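PDB 5I4A: protein argonaute from Marinitoga piezophila, which uses short RNA guides with a 5'-hydroxyl to bind complementary target DNA or RNA and cleave it, a metal-dependent endonuclease activity that may defend against mobile genetic elements. Local coordinates for residues Phe42-Gln45 against Leu50-Ile53; Glu54-Asp59 against Val88-Lys93; Lys96-Asp101 against Leu247-Asn252. All coordinates share one frame; numbering follows the deposited sequence.

Overall arrangement
All three contacts lie on the same side of the chain's centre, and they follow one another along the sequence. Contact 1 and contact 2, their centres about 12 Å apart, share strand 51-56 of the four-stranded antiparallel sheet in the N-terminal domain and touch each other, Lys93 reaching back to Lys43 and the ring of Phe42 packing beside Glu54. Contact 2 and contact 3, about 11 Å apart between centres, use successive parts of helix 84-101. The centres of contacts 1 and 3 are about 20 Å apart, yet Phe42 still touches Lys97. Helix 84-101 thus joins the N-terminal sheet to linker L2 within the PAZ lobe while one face of it meets the guide RNA.

Contact 1 of 3, residues Phe42-Gln45 against Leu50-Ile53; sequences FKFQ and LVWI
Two backbone hydrogen bonds join Gln45 and Trp52 in both directions: Gln45 N donates to Trp52 O at 3.0 Å, and Trp52 N returns a bond of 2.9 Å to Gln45 O. Val51 CA also comes within 3.3 Å of Gln45 O, a CA-H...O contact beside the amide bond. The pair is an antiparallel hydrogen-bonded one, and it belongs to a beta hairpin in which the short strand 45-46 turns back into strand 51-56. Strand 45-46 is an outermost strand of the four-stranded sheet of the N-terminal domain, with strand 16-22 on the other flank of 51-56. Side chains make most of the remaining contact. On the face shared by Gln45 and Trp52, a CH-pi contact forms where Gln45 CB stands over the six-membered ring of the indole, 3.5 Å from its centroid and 11° off the normal. Trp52 CG sits between its own backbone N and carbonyl carbon (chi1 39°), which brings the indole alongside the Gln45 chain, both pointing the same way. Apolar packing and a second CH-pi contact centre on Ile53, whose extended chain carries CD1 between two phenyl rings. Ile53 CD1 lies over one face of Phe44, 3.9 Å from the ring centroid and displaced toward the rim, and 3.5 Å from Phe42 CD1; the Phe42 and Ile53 side chains cross at about a right angle. Val51 CG1 adds a contact of 3.8 Å to Phe44 CD2. Helix 29-40 covers Phe44 and Val51, Ala33 touching both, while Phe60 meets the Phe42 ring edge-to-face.

Contact 2 of 3, residues Glu54-Asp59 against Val88-Lys93; sequences EIPDID and VKTLYK. With nucleotides of chain B.
Lys93 NZ is tied to the backbone of Glu54 through two waters and also donates to Lys43 O. One water accepts from Lys93 NZ at 2.9 Å and donates to Glu54 O at 2.6 Å; the other accepts from Glu54 N and, weakly, from Lys93 NZ. A bend at chi3 (61°) directs the lysine end to these waters. A further water donates to both Thr90 OG1 (2.6 Å) and Glu54 OE1, while Thr90 OG1 itself is bonded to Leu86 O, one turn earlier in the helix. Glu54 OE2 forms a salt bridge with Arg19, so the carboxylate is held at both oxygens. Direct touching falls to the Thr90 methyl: with CG2 anti to the backbone N, it reaches Glu54 O at 3.3 Å and slides past Pro56 CD at 3.7 Å. Elsewhere on the helix, Tyr92 lays one ring face against the base of A11 of chain B, N7 standing 3.4 Å above the ring centre. Tyr92 OH donates to OP2 of A11 of chain B at 3.2 Å and accepts from Ile137 N. Helix 88-93 and strand 54-56 run at 78° to each other, and helix 84-101 thus lies between the sheet and the guide RNA, with strand 127-140 beside Leu91 and Tyr92.

Contact 3 of 3, residues Lys96-Asp101 against Leu247-Asn252; sequences KKLFLD and LNKITN
Leu98 and Lys249 each set CG beside the backbone N and opposite the carbonyl carbon (chi1 -71° and -75°), and the extended chain beyond Lys249 CG then runs across the leucine branches. Leu247 and Phe99 take the same kind of first torsion, which carries the Leu247 tip and the phenyl ring to each other. No hydrogen bond or salt bridge links the segments; the contact is van der Waals packing, mostly between hydrocarbon groups. Lys249 CD lies 3.9 Å from Leu98 CD2, and NZ is 3.7 Å from the same methyl, so the lysine chain passes obliquely over the leucine branches with its ammonium at the margin. Leu247 CD2 serves two residues of the helix, standing 4.2 Å from Leu98 CD1 and equally far from Phe99 CE2. Polar groups work within each segment. Leu247 O accepts from both Ile250 N (3.0 Å) and Thr251 N (3.1 Å), two backbone bonds that close the turn at the 3-10 segment 247-249. On the helix, Lys97 NZ makes a 2.6 Å salt bridge with Asp101 OD2, one turn later, which accepts through its syn lone pair. Asn40 O also receives a bond from Lys97 NZ, and Asn41 holds Asp101 OD1, which ties the helix end to the C-terminal end of helix 29-40 and the residue after it. The Asp101 carboxylate lies 6.2 Å from Lys249, measured from OD2 to NZ, too far for a bond, though some electrostatic attraction is possible. Packing here joins the N-terminal domain to linker L2: the last turns of helix 84-101 lie against the loop after helix 240-243, and the Phe99 ring is stacked on Phe112 of strand 111-120 and met edge-to-face by Phe246 and Phe104.

Contact 1 of 3, residues Phe42-Gln45 against Leu50-Ile53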
loop_
_atom_site.group_PDB
_atom_site.type_symbol
_atom_site.label_atom_id
_atom_site.label_comp_id
_atom_site.label_asym_id
_atom_site.label_seq_id
_atom_site.Cartn_x
_atom_site.Cartn_y
_atom_site.Cartn_z
ATOM N N PHE A 42 10.754 -23.922 16.499
ATOM C CA PHE A 42 10.810 -22.757 17.377
ATOM C C PHE A 42 12.271 -22.397 17.576
ATOM O O PHE A 42 13.044 -23.221 18.075
ATOM C CB PHE A 42 10.133 -23.059 18.716
ATOM C CG PHE A 42 9.863 -21.842 19.550
ATOM C CD1 PHE A 42 10.893 -21.197 20.214
ATOM C CD2 PHE A 42 8.574 -21.352 19.684
ATOM C CE1 PHE A 42 10.645 -20.080 20.985
ATOM C CE2 PHE A 42 8.320 -20.235 20.457
ATOM C CZ PHE A 42 9.357 -19.598 21.108
ATOM N N LYS A 43 12.646 -21.175 17.207
ATOM C CA LYS A 43 14.054 -20.810 17.152
ATOM C C LYS A 43 14.659 -20.730 18.550
ATOM O O LYS A 43 14.144 -20.027 19.426
ATOM C CB LYS A 43 14.227 -19.476 16.428
ATOM C CG LYS A 43 15.666 -19.166 16.041
ATOM C CD LYS A 43 15.732 -18.129 14.931
ATOM C CE LYS A 43 17.086 -18.149 14.236
ATOM N NZ LYS A 43 17.065 -17.349 12.978
ATOM N N PHE A 44 15.750 -21.466 18.752
ATOM C CA PHE A 44 16.615 -21.316 19.911
ATOM C C PHE A 44 17.731 -20.331 19.585
ATOM O O PHE A 44 18.188 -20.240 18.444
ATOM C CB PHE A 44 17.236 -22.657 20.316
ATOM C CG PHE A 44 16.292 -23.595 21.019
ATOM C CD1 PHE A 44 15.192 -24.120 20.363
ATOM C CD2 PHE A 44 16.532 -23.980 22.330
ATOM C CE1 PHE A 44 14.332 -24.992 21.007
ATOM C CE2 PHE A 44 15.675 -24.854 22.980
ATOM C CZ PHE A 44 14.576 -25.362 22.319
ATOM N N GLN A 45 18.176 -19.598 20.600
ATOM C CA GLN A 45 19.341 -18.736 20.472
ATOM C C GLN A 45 20.517 -19.361 21.212
ATOM O O GLN A 45 20.349 -20.224 22.078
ATOM C CB GLN A 45 19.047 -17.327 21.004
ATOM C CG GLN A 45 20.095 -16.279 20.638
ATOM C CD GLN A 45 20.393 -16.231 19.153
ATOM O OE1 GLN A 45 19.482 -16.211 18.325
ATOM N NE2 GLN A 45 21.676 -16.218 18.807
ATOM N N LEU A 50 26.119 -21.243 26.199
ATOM C CA LEU A 50 24.764 -21.625 26.567
ATOM C C LEU A 50 23.793 -21.420 25.409
ATOM O O LEU A 50 23.915 -20.473 24.624
ATOM C CB LEU A 50 24.281 -20.828 27.782
ATOM C CG LEU A 50 24.945 -21.153 29.122
ATOM C CD1 LEU A 50 24.479 -20.181 30.194
ATOM C CD2 LEU A 50 24.648 -22.588 29.530
ATOM N N VAL A 51 22.817 -22.320 25.321
ATOM C CA VAL A 51 21.713 -22.227 24.373
ATOM C C VAL A 51 20.435 -22.007 25.170
ATOM O O VAL A 51 20.209 -22.679 26.183
ATOM C CB VAL A 51 21.613 -23.492 23.504
ATOM C CG1 VAL A 51 20.274 -23.550 22.782
ATOM C CG2 VAL A 51 22.762 -23.542 22.511
ATOM N N TRP A 52 19.603 -21.066 24.724
ATOM C CA TRP A 52 18.405 -20.718 25.471
ATOM C C TRP A 52 17.206 -20.573 24.543
ATOM O O TRP A 52 17.336 -20.481 23.319
ATOM C CB TRP A 52 18.603 -19.437 26.295
ATOM C CG TRP A 52 19.387 -18.354 25.621
ATOM C CD1 TRP A 52 20.748 -18.247 25.554
ATOM C CD2 TRP A 52 18.863 -17.199 24.952
ATOM N NE1 TRP A 52 21.101 -17.109 24.871
ATOM C CE2 TRP A 52 19.963 -16.449 24.492
ATOM C CE3 TRP A 52 17.571 -16.734 24.688
ATOM C CZ2 TRP A 52 19.810 -15.255 23.790
ATOM C CZ3 TRP A 52 17.422 -15.551 23.986
ATOM C CH2 TRP A 52 18.535 -14.827 23.544
ATOM N N ILE A 53 16.024 -20.558 25.157
ATOM C CA ILE A 53 14.758 -20.412 24.451
ATOM C C ILE A 53 13.834 -19.548 25.297
ATOM O O ILE A 53 13.765 -19.705 26.521
ATOM C CB ILE A 53 14.117 -21.783 24.140
ATOM C CG1 ILE A 53 12.841 -21.607 23.312
ATOM C CG2 ILE A 53 13.834 -22.568 25.422
ATOM C CD1 ILE A 53 12.148 -22.911 22.982
#

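Contact 2 of 3, residues Glu54-Asp59 against Val88-Lys93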
loop_
_atom_site.group_PDB
_atom_site.type_symbol
_atom_site.label_atom_id
_atom_site.label_comp_id
_atom_site.label_asym_id
_atom_site.label_seq_id
_atom_site.Cartn_x
_atom_site.Cartn_y
_atom_site.Cartn_z
ATOM N N GLU A 54 13.138 -18.621 24.647
ATOM C CA GLU A 54 12.168 -17.750 25.299
ATOM C C GLU A 54 10.772 -18.188 24.875
ATOM O O GLU A 54 10.459 -18.199 23.680
ATOM C CB GLU A 54 12.427 -16.287 24.942
ATOM C CG GLU A 54 13.709 -15.742 25.551
ATOM C CD GLU A 54 14.294 -14.578 24.774
ATOM O OE1 GLU A 54 13.814 -14.300 23.655
ATOM O OE2 GLU A 54 15.242 -13.944 25.282
ATOM N N ILE A 55 9.947 -18.557 25.851
ATOM C CA ILE A 55 8.644 -19.161 25.577
ATOM C C ILE A 55 7.584 -18.443 26.402
ATOM O O ILE A 55 7.898 -17.768 27.396
ATOM C CB ILE A 55 8.639 -20.676 25.893
ATOM C CG1 ILE A 55 9.004 -20.915 27.360
ATOM C CG2 ILE A 55 9.570 -21.424 24.959
ATOM C CD1 ILE A 55 8.628 -22.292 27.866
ATOM N N PRO A 56 6.316 -18.568 26.016
ATOM C CA PRO A 56 5.239 -18.115 26.899
ATOM C C PRO A 56 5.189 -18.978 28.147
ATOM O O PRO A 56 5.658 -20.119 28.166
ATOM C CB PRO A 56 3.971 -18.289 26.053
ATOM C CG PRO A 56 4.446 -18.484 24.642
ATOM C CD PRO A 56 5.799 -19.111 24.748
ATOM N N ASP A 57 4.609 -18.417 29.208
ATOM C CA ASP A 57 4.497 -19.127 30.482
ATOM C C ASP A 57 3.336 -20.122 30.435
ATOM O O ASP A 57 2.351 -20.027 31.169
ATOM C CB ASP A 57 4.339 -18.142 31.630
ATOM C CG ASP A 57 4.409 -18.814 32.986
ATOM O OD1 ASP A 57 5.013 -19.905 33.073
ATOM O OD2 ASP A 57 3.864 -18.256 33.961
ATOM N N ILE A 58 3.471 -21.095 29.536
ATOM C CA ILE A 58 2.486 -22.148 29.348
ATOM C C ILE A 58 3.222 -23.477 29.262
ATOM O O ILE A 58 4.451 -23.528 29.195
ATOM C CB ILE A 58 1.613 -21.917 28.094
ATOM C CG1 ILE A 58 2.469 -21.476 26.902
ATOM C CG2 ILE A 58 0.533 -20.885 28.384
ATOM C CD1 ILE A 58 3.022 -22.613 26.061
ATOM N N ASP A 59 2.452 -24.561 29.271
ATOM C CA ASP A 59 3.046 -25.882 29.128
ATOM C C ASP A 59 3.672 -26.011 27.747
ATOM O O ASP A 59 2.998 -25.839 26.727
ATOM C CB ASP A 59 2.002 -26.972 29.349
ATOM C CG ASP A 59 2.626 -28.299 29.729
ATOM O OD1 ASP A 59 3.351 -28.346 30.747
ATOM O OD2 ASP A 59 2.406 -29.292 29.004
ATOM N N VAL A 88 5.617 -9.938 22.524
ATOM C CA VAL A 88 4.997 -10.051 21.206
ATOM C C VAL A 88 5.830 -10.949 20.300
ATOM O O VAL A 88 5.298 -11.814 19.592
ATOM C CB VAL A 88 4.797 -8.654 20.589
ATOM C CG1 VAL A 88 4.328 -8.767 19.143
ATOM C CG2 VAL A 88 3.804 -7.848 21.411
ATOM N N LYS A 89 7.150 -10.752 20.303
ATOM C CA LYS A 89 8.033 -11.607 19.517
ATOM C C LYS A 89 7.868 -13.069 19.915
ATOM O O LYS A 89 7.748 -13.952 19.057
ATOM C CB LYS A 89 9.481 -11.158 19.698
ATOM C CG LYS A 89 10.515 -12.148 19.198
ATOM C CD LYS A 89 11.914 -11.719 19.607
ATOM C CE LYS A 89 12.963 -12.713 19.136
ATOM N NZ LYS A 89 14.333 -12.277 19.520
ATOM N N THR A 90 7.844 -13.336 21.222
ATOM C CA THR A 90 7.700 -14.706 21.706
ATOM C C THR A 90 6.357 -15.297 21.302
ATOM O O THR A 90 6.280 -16.460 20.887
ATOM C CB THR A 90 7.860 -14.736 23.223
ATOM O OG1 THR A 90 9.089 -14.094 23.588
ATOM C CG2 THR A 90 7.868 -16.169 23.731
ATOM N N LEU A 91 5.284 -14.513 21.420
ATOM C CA LEU A 91 3.959 -15.007 21.060
ATOM C C LEU A 91 3.866 -15.299 19.566
ATOM O O LEU A 91 3.254 -16.293 19.156
ATOM C CB LEU A 91 2.901 -13.992 21.484
ATOM C CG LEU A 91 1.433 -14.412 21.471
ATOM C CD1 LEU A 91 1.223 -15.669 22.293
ATOM C CD2 LEU A 91 0.579 -13.279 22.006
ATOM N N TYR A 92 4.473 -14.444 18.737
ATOM C CA TYR A 92 4.506 -14.689 17.297
ATOM C C TYR A 92 5.206 -16.004 16.977
ATOM O O TYR A 92 4.711 -16.810 16.180
ATOM C CB TYR A 92 5.199 -13.527 16.586
ATOM C CG TYR A 92 4.255 -12.488 16.024
ATOM C CD1 TYR A 92 3.227 -12.845 15.162
ATOM C CD2 TYR A 92 4.393 -11.148 16.359
ATOM C CE1 TYR A 92 2.364 -11.895 14.646
ATOM C CE2 TYR A 92 3.537 -10.192 15.850
ATOM C CZ TYR A 92 2.525 -10.569 14.993
ATOM O OH TYR A 92 1.671 -9.616 14.488
ATOM N N LYS A 93 6.371 -16.234 17.588
ATOM C CA LYS A 93 7.089 -17.482 17.357
ATOM C C LYS A 93 6.305 -18.676 17.877
ATOM O O LYS A 93 6.354 -19.760 17.282
ATOM C CB LYS A 93 8.469 -17.422 18.013
ATOM C CG LYS A 93 9.377 -16.340 17.446
ATOM C CD LYS A 93 10.653 -16.205 18.261
ATOM C CE LYS A 93 11.451 -17.497 18.262
ATOM N NZ LYS A 93 12.677 -17.376 19.098
ATOM P P A B 11 4.217 -7.053 13.442
ATOM O OP1 A B 11 3.966 -8.162 12.489
ATOM O OP2 A B 11 3.356 -6.897 14.641
ATOM O "O5'" A B 11 5.729 -7.181 13.918
ATOM C "C5'" A B 11 6.213 -6.453 15.035
ATOM C "C4'" A B 11 7.495 -7.053 15.542
ATOM O "O4'" A B 11 7.206 -8.348 16.133
ATOM C "C3'" A B 11 8.526 -7.342 14.460
ATOM O "O3'" A B 11 9.346 -6.227 14.126
ATOM C "C2'" A B 11 9.288 -8.540 15.015
ATOM O "O2'" A B 11 10.265 -8.142 15.967
ATOM C "C1'" A B 11 8.180 -9.290 15.742
ATOM N N9 A B 11 7.531 -10.283 14.867
ATOM C C8 A B 11 6.496 -10.116 13.975
ATOM N N7 A B 11 6.156 -11.220 13.351
ATOM C C5 A B 11 7.032 -12.168 13.874
ATOM C C6 A B 11 7.208 -13.543 13.641
ATOM N N6 A B 11 6.472 -14.252 12.774
ATOM N N1 A B 11 8.174 -14.173 14.338
ATOM C C2 A B 11 8.919 -13.483 15.212
ATOM N N3 A B 11 8.852 -12.193 15.516
ATOM C C4 A B 11 7.879 -11.598 14.804
HETATM O O HOH W 1 14.179 -18.029 21.750
HETATM O O HOH W 2 11.080 -16.958 21.446
HETATM O O HOH W 3 15.058 -11.660 22.089
HETATM O O HOH W 4 11.102 -14.808 22.045
#

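Contact 3 of 3, residues Lys96-Asp101 against Leu247-Asn252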
loop_
_atom_site.group_PDB
_atom_site.type_symbol
_atom_site.label_atom_id
_atom_site.label_comp_id
_atom_site.label_asym_id
_atom_site.label_seq_id
_atom_site.Cartn_x
_atom_site.Cartn_y
_atom_site.Cartn_z
ATOM N N LYS A 96 3.582 -19.494 15.338
ATOM C CA LYS A 96 4.201 -20.149 14.191
ATOM C C LYS A 96 4.471 -21.621 14.476
ATOM O O LYS A 96 4.186 -22.489 13.642
ATOM C CB LYS A 96 5.494 -19.423 13.825
ATOM C CG LYS A 96 6.250 -20.021 12.655
ATOM C CD LYS A 96 7.529 -19.241 12.401
ATOM C CE LYS A 96 8.228 -19.714 11.145
ATOM N NZ LYS A 96 9.409 -18.867 10.839
ATOM N N LYS A 97 5.021 -21.921 15.655
ATOM C CA LYS A 97 5.314 -23.308 16.006
ATOM C C LYS A 97 4.055 -24.161 15.979
ATOM O O LYS A 97 4.057 -25.272 15.436
ATOM C CB LYS A 97 5.969 -23.382 17.387
ATOM C CG LYS A 97 5.912 -24.779 17.986
ATOM C CD LYS A 97 6.519 -24.841 19.374
ATOM C CE LYS A 97 6.346 -26.234 19.969
ATOM N NZ LYS A 97 6.821 -27.293 19.029
ATOM N N LEU A 98 2.966 -23.659 16.564
ATOM C CA LEU A 98 1.726 -24.429 16.611
ATOM C C LEU A 98 1.210 -24.726 15.207
ATOM O O LEU A 98 0.804 -25.856 14.910
ATOM C CB LEU A 98 0.677 -23.681 17.430
ATOM C CG LEU A 98 0.926 -23.622 18.937
ATOM C CD1 LEU A 98 -0.180 -22.844 19.633
ATOM C CD2 LEU A 98 1.043 -25.024 19.513
ATOM N N PHE A 99 1.214 -23.718 14.330
ATOM C CA PHE A 99 0.811 -23.937 12.944
ATOM C C PHE A 99 1.723 -24.952 12.264
ATOM O O PHE A 99 1.250 -25.887 11.609
ATOM C CB PHE A 99 0.822 -22.614 12.177
ATOM C CG PHE A 99 -0.451 -21.821 12.301
ATOM C CD1 PHE A 99 -1.532 -22.088 11.475
ATOM C CD2 PHE A 99 -0.559 -20.798 13.229
ATOM C CE1 PHE A 99 -2.700 -21.356 11.579
ATOM C CE2 PHE A 99 -1.726 -20.063 13.338
ATOM C CZ PHE A 99 -2.799 -20.343 12.512
ATOM N N LEU A 100 3.040 -24.778 12.407
ATOM C CA LEU A 100 3.978 -25.715 11.797
ATOM C C LEU A 100 3.835 -27.108 12.400
ATOM O O LEU A 100 3.965 -28.113 11.692
ATOM C CB LEU A 100 5.411 -25.207 11.950
ATOM C CG LEU A 100 5.819 -23.971 11.141
ATOM C CD1 LEU A 100 7.269 -23.606 11.420
ATOM C CD2 LEU A 100 5.604 -24.197 9.654
ATOM N N ASP A 101 3.568 -27.188 13.707
ATOM C CA ASP A 101 3.346 -28.484 14.343
ATOM C C ASP A 101 2.099 -29.176 13.813
ATOM O O ASP A 101 2.005 -30.405 13.893
ATOM C CB ASP A 101 3.235 -28.330 15.861
ATOM C CG ASP A 101 4.580 -28.102 16.526
ATOM O OD1 ASP A 101 5.615 -28.230 15.843
ATOM O OD2 ASP A 101 4.597 -27.807 17.739
ATOM N N LEU A 247 -5.138 -23.690 18.424
ATOM C CA LEU A 247 -4.987 -22.372 19.027
ATOM C C LEU A 247 -5.772 -22.221 20.323
ATOM O O LEU A 247 -5.666 -21.170 20.964
ATOM C CB LEU A 247 -5.417 -21.281 18.044
ATOM C CG LEU A 247 -4.555 -21.063 16.798
ATOM C CD1 LEU A 247 -5.010 -19.815 16.060
ATOM C CD2 LEU A 247 -3.082 -20.968 17.164
ATOM N N ASN A 248 -6.549 -23.233 20.726
ATOM C CA ASN A 248 -7.234 -23.174 22.013
ATOM C C ASN A 248 -6.260 -22.967 23.163
ATOM O O ASN A 248 -6.673 -22.535 24.245
ATOM C CB ASN A 248 -8.049 -24.451 22.248
ATOM C CG ASN A 248 -7.204 -25.607 22.773
ATOM O OD1 ASN A 248 -6.041 -25.769 22.400
ATOM N ND2 ASN A 248 -7.793 -26.417 23.645
ATOM N N LYS A 249 -4.978 -23.265 22.945
ATOM C CA LYS A 249 -3.969 -23.059 23.975
ATOM C C LYS A 249 -3.927 -21.607 24.438
ATOM O O LYS A 249 -3.749 -21.337 25.632
ATOM C CB LYS A 249 -2.598 -23.499 23.451
ATOM C CG LYS A 249 -2.418 -25.011 23.379
ATOM C CD LYS A 249 -1.098 -25.410 22.729
ATOM C CE LYS A 249 -0.743 -26.850 23.074
ATOM N NZ LYS A 249 0.280 -27.423 22.157
ATOM N N ILE A 250 -4.099 -20.659 23.520
ATOM C CA ILE A 250 -3.920 -19.246 23.838
ATOM C C ILE A 250 -5.191 -18.420 23.698
ATOM O O ILE A 250 -5.198 -17.259 24.136
ATOM C CB ILE A 250 -2.788 -18.613 22.998
ATOM C CG1 ILE A 250 -3.116 -18.677 21.505
ATOM C CG2 ILE A 250 -1.458 -19.295 23.290
ATOM C CD1 ILE A 250 -2.104 -17.957 20.632
ATOM N N THR A 251 -6.265 -18.953 23.119
ATOM C CA THR A 251 -7.465 -18.145 22.943
ATOM C C THR A 251 -8.680 -19.050 22.796
ATOM O O THR A 251 -8.561 -20.235 22.474
ATOM C CB THR A 251 -7.340 -17.212 21.729
ATOM O OG1 THR A 251 -8.402 -16.250 21.748
ATOM C CG2 THR A 251 -7.404 -18.005 20.433
ATOM N N ASN A 252 -9.857 -18.469 23.038
ATOM C CA ASN A 252 -11.135 -19.155 22.851
ATOM C C ASN A 252 -11.686 -18.732 21.494
ATOM O O ASN A 252 -12.244 -17.640 21.349
ATOM C CB ASN A 252 -12.110 -18.822 23.977
ATOM C CG ASN A 252 -13.406 -19.621 23.892
ATOM O OD1 ASN A 252 -13.698 -20.258 22.879
ATOM N ND2 ASN A 252 -14.192 -19.582 24.962
#